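Putative phage capsid protein (Corynebacterium diphtheriae NCTC 13129, PDB 2R9I) is of unknown function but is probably a phage-type capsid protein, represented here by its helical N-terminal domain. Local coordinates at residues A[19-27]-A[39-50]. Residues are numbered along the deposited sequence; the frame is centred on the assembly and turned at random.
Sequences SAKRARSAI and AVENVKSIISEI
Val43 and Ala23 face each other where helices 6-26 and 33-71 run side by side. The CG2 methyl of Val43 meets Ala23 CB at 3.7 Å. With CG1 anti to the backbone N (chi1 178°), this CG2 lies beside its own N and reaches the other helix there. Val43 CG2 also lies 4.1 Å from Arg24 N. Ala20 is the small residue one turn earlier. Ala20 CB is touched by Ile46 CG2 at 3.7 Å and by the end of Ile50, CD1, at 4.0 Å. Ile46 uses both branches: Ile46 CD1 extends to Ser19, 4.1 Å from OG. That hydroxyl is hydrogen-bonded to Asn15 O within its own helix.

The two segments belong to an antiparallel helical hairpin, in which helix 33-71 packs back along helix 6-26; both fall within the DIP0205-like N-terminal family region. The axes of segments 19-26 and 39-50 come within 9.4 Å, their N-to-C directions 164° apart. Ala20 and Ala23 take the branched side chains of Val43, Ile46 and Ile50; at Ile27 and Ala39 the roles are reversed. The contact is apolar, and no hydrogen bond crosses it.

Ile27 covers the end nearest the turn, just past the first helix. Ile27 CG1 sits 3.6 Å from Ala39 CB. An extended chain (chi2 166°) carries Ile27 CD1 on alongside Val40 CG2, at 4.0 Å. Farther from the turn, Ile50 also packs on Arg13, Leu16 and Met17 of helix 6-26.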
loop_
_atom_site.group_PDB
_atom_site.type_symbol
_atom_site.label_atom_id
_atom_site.label_comp_id
_atom_site.label_asym_id
_atom_site.label_seq_id
_atom_site.Cartn_x
_atom_site.Cartn_y
_atom_site.Cartn_z
ATOM N N SER A 19 -2.290 8.190 4.673
ATOM C CA SER A 19 -2.780 9.285 3.844
ATOM C C SER A 19 -4.119 9.016 3.155
ATOM O O SER A 19 -4.890 9.972 2.901
ATOM C CB SER A 19 -1.720 9.822 2.889
ATOM O OG SER A 19 -1.403 8.883 1.937
ATOM N N ALA A 20 -4.399 7.741 2.879
ATOM C CA ALA A 20 -5.718 7.309 2.392
ATOM C C ALA A 20 -6.775 7.570 3.459
ATOM O O ALA A 20 -7.930 7.898 3.145
ATOM C CB ALA A 20 -5.707 5.849 2.041
ATOM N N LYS A 21 -6.396 7.421 4.724
ATOM C CA LYS A 21 -7.328 7.717 5.798
ATOM C C LYS A 21 -7.560 9.212 6.033
ATOM O O LYS A 21 -8.705 9.615 6.198
ATOM C CB LYS A 21 -6.907 7.016 7.071
ATOM C CG LYS A 21 -7.028 5.525 6.954
ATOM C CD LYS A 21 -6.612 4.893 8.246
ATOM C CE LYS A 21 -6.710 3.400 8.149
ATOM N NZ LYS A 21 -6.280 2.816 9.441
ATOM N N ARG A 22 -6.504 10.035 6.045
ATOM C CA ARG A 22 -6.690 11.491 6.155
ATOM C C ARG A 22 -7.539 11.906 4.979
ATOM O O ARG A 22 -8.437 12.723 5.125
ATOM C CB ARG A 22 -5.369 12.280 6.225
ATOM C CG ARG A 22 -4.561 12.028 7.559
ATOM C CD ARG A 22 -3.179 12.769 7.729
ATOM N NE ARG A 22 -2.556 12.398 9.017
ATOM C CZ ARG A 22 -1.346 12.783 9.465
ATOM N NH1 ARG A 22 -0.551 13.600 8.758
ATOM N NH2 ARG A 22 -0.911 12.352 10.653
ATOM N N ALA A 23 -7.326 11.287 3.827
ATOM C CA ALA A 23 -8.106 11.661 2.663
ATOM C C ALA A 23 -9.583 11.322 2.792
ATOM O O ALA A 23 -10.421 12.150 2.410
ATOM C CB ALA A 23 -7.518 11.093 1.379
ATOM N N ARG A 24 -9.922 10.143 3.321
ATOM C CA ARG A 24 -11.351 9.773 3.405
ATOM C C ARG A 24 -12.061 10.458 4.571
ATOM O O ARG A 24 -13.273 10.670 4.527
ATOM C CB ARG A 24 -11.604 8.255 3.283
ATOM C CG ARG A 24 -12.113 7.502 4.489
ATOM C CD ARG A 24 -13.526 6.948 4.254
ATOM N NE ARG A 24 -14.512 8.025 4.385
ATOM C CZ ARG A 24 -15.812 7.884 4.672
ATOM N NH1 ARG A 24 -16.365 6.688 4.860
ATOM N NH2 ARG A 24 -16.572 8.964 4.781
ATOM N N SER A 25 -11.301 10.797 5.608
ATOM C CA SER A 25 -11.820 11.604 6.706
ATOM C C SER A 25 -12.247 12.985 6.221
ATOM O O SER A 25 -13.220 13.554 6.715
ATOM C CB SER A 25 -10.773 11.736 7.814
ATOM O OG SER A 25 -10.759 10.585 8.641
ATOM N N ALA A 26 -11.512 13.521 5.251
ATOM C CA ALA A 26 -11.769 14.864 4.747
ATOM C C ALA A 26 -13.094 14.925 3.994
ATOM O O ALA A 26 -13.708 15.987 3.886
ATOM C CB ALA A 26 -10.627 15.323 3.854
ATOM N N ILE A 27 -13.529 13.782 3.475
ATOM C CA ILE A 27 -14.812 13.690 2.791
ATOM C C ILE A 27 -15.964 13.616 3.788
ATOM O O ILE A 27 -16.546 12.553 4.000
ATOM C CB ILE A 27 -14.870 12.462 1.863
ATOM C CG1 ILE A 27 -13.650 12.433 0.940
ATOM C CG2 ILE A 27 -16.157 12.468 1.052
ATOM C CD1 ILE A 27 -13.454 11.113 0.229
ATOM N N ALA A 39 -12.500 13.823 -4.561
ATOM C CA ALA A 39 -11.834 13.261 -3.385
ATOM C C ALA A 39 -11.878 11.739 -3.354
ATOM O O ALA A 39 -10.882 11.108 -2.988
ATOM C CB ALA A 39 -12.390 13.848 -2.101
ATOM N N VAL A 40 -13.008 11.152 -3.750
ATOM C CA VAL A 40 -13.166 9.693 -3.818
ATOM C C VAL A 40 -12.256 9.087 -4.886
ATOM O O VAL A 40 -11.728 7.977 -4.729
ATOM C CB VAL A 40 -14.627 9.304 -4.102
ATOM C CG1 VAL A 40 -14.751 7.851 -4.526
ATOM C CG2 VAL A 40 -15.465 9.564 -2.890
ATOM N N GLU A 41 -12.073 9.823 -5.973
ATOM C CA GLU A 41 -11.176 9.409 -7.035
ATOM C C GLU A 41 -9.749 9.323 -6.484
ATOM O O GLU A 41 -9.049 8.343 -6.688
ATOM C CB GLU A 41 -11.277 10.412 -8.177
ATOM C CG GLU A 41 -11.219 9.798 -9.569
ATOM C CD GLU A 41 -12.125 8.571 -9.731
ATOM O OE1 GLU A 41 -13.326 8.689 -9.398
ATOM O OE2 GLU A 41 -11.636 7.501 -10.201
ATOM N N ASN A 42 -9.344 10.339 -5.740
ATOM C CA ASN A 42 -8.026 10.368 -5.119
ATOM C C ASN A 42 -7.779 9.237 -4.127
ATOM O O ASN A 42 -6.706 8.640 -4.103
ATOM C CB ASN A 42 -7.844 11.686 -4.400
ATOM C CG ASN A 42 -7.992 12.879 -5.317
ATOM O OD1 ASN A 42 -8.118 13.986 -4.825
ATOM N ND2 ASN A 42 -7.968 12.671 -6.641
ATOM N N VAL A 43 -8.770 8.923 -3.314
ATOM C CA VAL A 43 -8.637 7.797 -2.391
ATOM C C VAL A 43 -8.487 6.466 -3.130
ATOM O O VAL A 43 -7.639 5.654 -2.766
ATOM C CB VAL A 43 -9.824 7.729 -1.376
ATOM C CG1 VAL A 43 -9.697 6.521 -0.463
ATOM C CG2 VAL A 43 -9.892 8.989 -0.563
ATOM N N LYS A 44 -9.305 6.229 -4.155
ATOM C CA LYS A 44 -9.187 5.003 -4.966
ATOM C C LYS A 44 -7.771 4.839 -5.565
ATOM O O LYS A 44 -7.274 3.715 -5.726
ATOM C CB LYS A 44 -10.230 5.002 -6.074
ATOM C CG LYS A 44 -11.619 4.645 -5.642
ATOM C CD LYS A 44 -12.517 4.775 -6.860
ATOM C CE LYS A 44 -13.628 3.734 -6.896
ATOM N NZ LYS A 44 -14.801 4.209 -6.118
ATOM N N SER A 45 -7.125 5.970 -5.854
ATOM C CA SER A 45 -5.765 5.989 -6.398
ATOM C C SER A 45 -4.672 5.688 -5.394
ATOM O O SER A 45 -3.707 5.005 -5.706
ATOM C CB SER A 45 -5.470 7.328 -7.046
ATOM O OG SER A 45 -5.752 7.197 -8.427
ATOM N N ILE A 46 -4.807 6.245 -4.204
ATOM C CA ILE A 46 -3.904 5.936 -3.122
ATOM C C ILE A 46 -4.103 4.486 -2.763
ATOM O O ILE A 46 -3.126 3.752 -2.665
ATOM C CB ILE A 46 -4.147 6.831 -1.919
ATOM C CG1 ILE A 46 -3.801 8.285 -2.286
ATOM C CG2 ILE A 46 -3.326 6.359 -0.750
ATOM C CD1 ILE A 46 -4.140 9.281 -1.157
ATOM N N ILE A 47 -5.348 4.032 -2.624
ATOM C CA ILE A 47 -5.516 2.606 -2.286
ATOM C C ILE A 47 -4.917 1.681 -3.362
ATOM O O ILE A 47 -4.339 0.638 -3.061
ATOM C CB ILE A 47 -6.981 2.154 -1.821
ATOM C CG1 ILE A 47 -7.770 1.521 -2.947
ATOM C CG2 ILE A 47 -7.766 3.248 -1.037
ATOM C CD1 ILE A 47 -7.442 0.052 -3.096
ATOM N N SER A 48 -5.032 2.074 -4.615
ATOM C CA SER A 48 -4.408 1.295 -5.676
ATOM C C SER A 48 -2.892 1.158 -5.460
ATOM O O SER A 48 -2.289 0.132 -5.780
ATOM C CB SER A 48 -4.686 1.958 -7.012
ATOM O OG SER A 48 -4.337 1.078 -8.037
ATOM N N GLU A 49 -2.287 2.195 -4.900
ATOM C CA GLU A 49 -0.851 2.166 -4.618
ATOM C C GLU A 49 -0.498 1.329 -3.389
ATOM O O GLU A 49 0.554 0.671 -3.392
ATOM C CB GLU A 49 -0.277 3.585 -4.466
ATOM C CG GLU A 49 -0.176 4.362 -5.752
ATOM C CD GLU A 49 0.600 3.656 -6.869
ATOM O OE1 GLU A 49 1.385 2.694 -6.600
ATOM O OE2 GLU A 49 0.418 4.079 -8.044
ATOM N N ILE A 50 -1.346 1.380 -2.355
ATOM C CA ILE A 50 -1.244 0.489 -1.206
ATOM C C ILE A 50 -1.238 -0.969 -1.668
ATOM O O ILE A 50 -0.333 -1.719 -1.298
ATOM C CB ILE A 50 -2.379 0.689 -0.172
ATOM C CG1 ILE A 50 -2.272 2.051 0.509
ATOM C CG2 ILE A 50 -2.331 -0.390 0.892
ATOM C CD1 ILE A 50 -3.605 2.618 0.987
#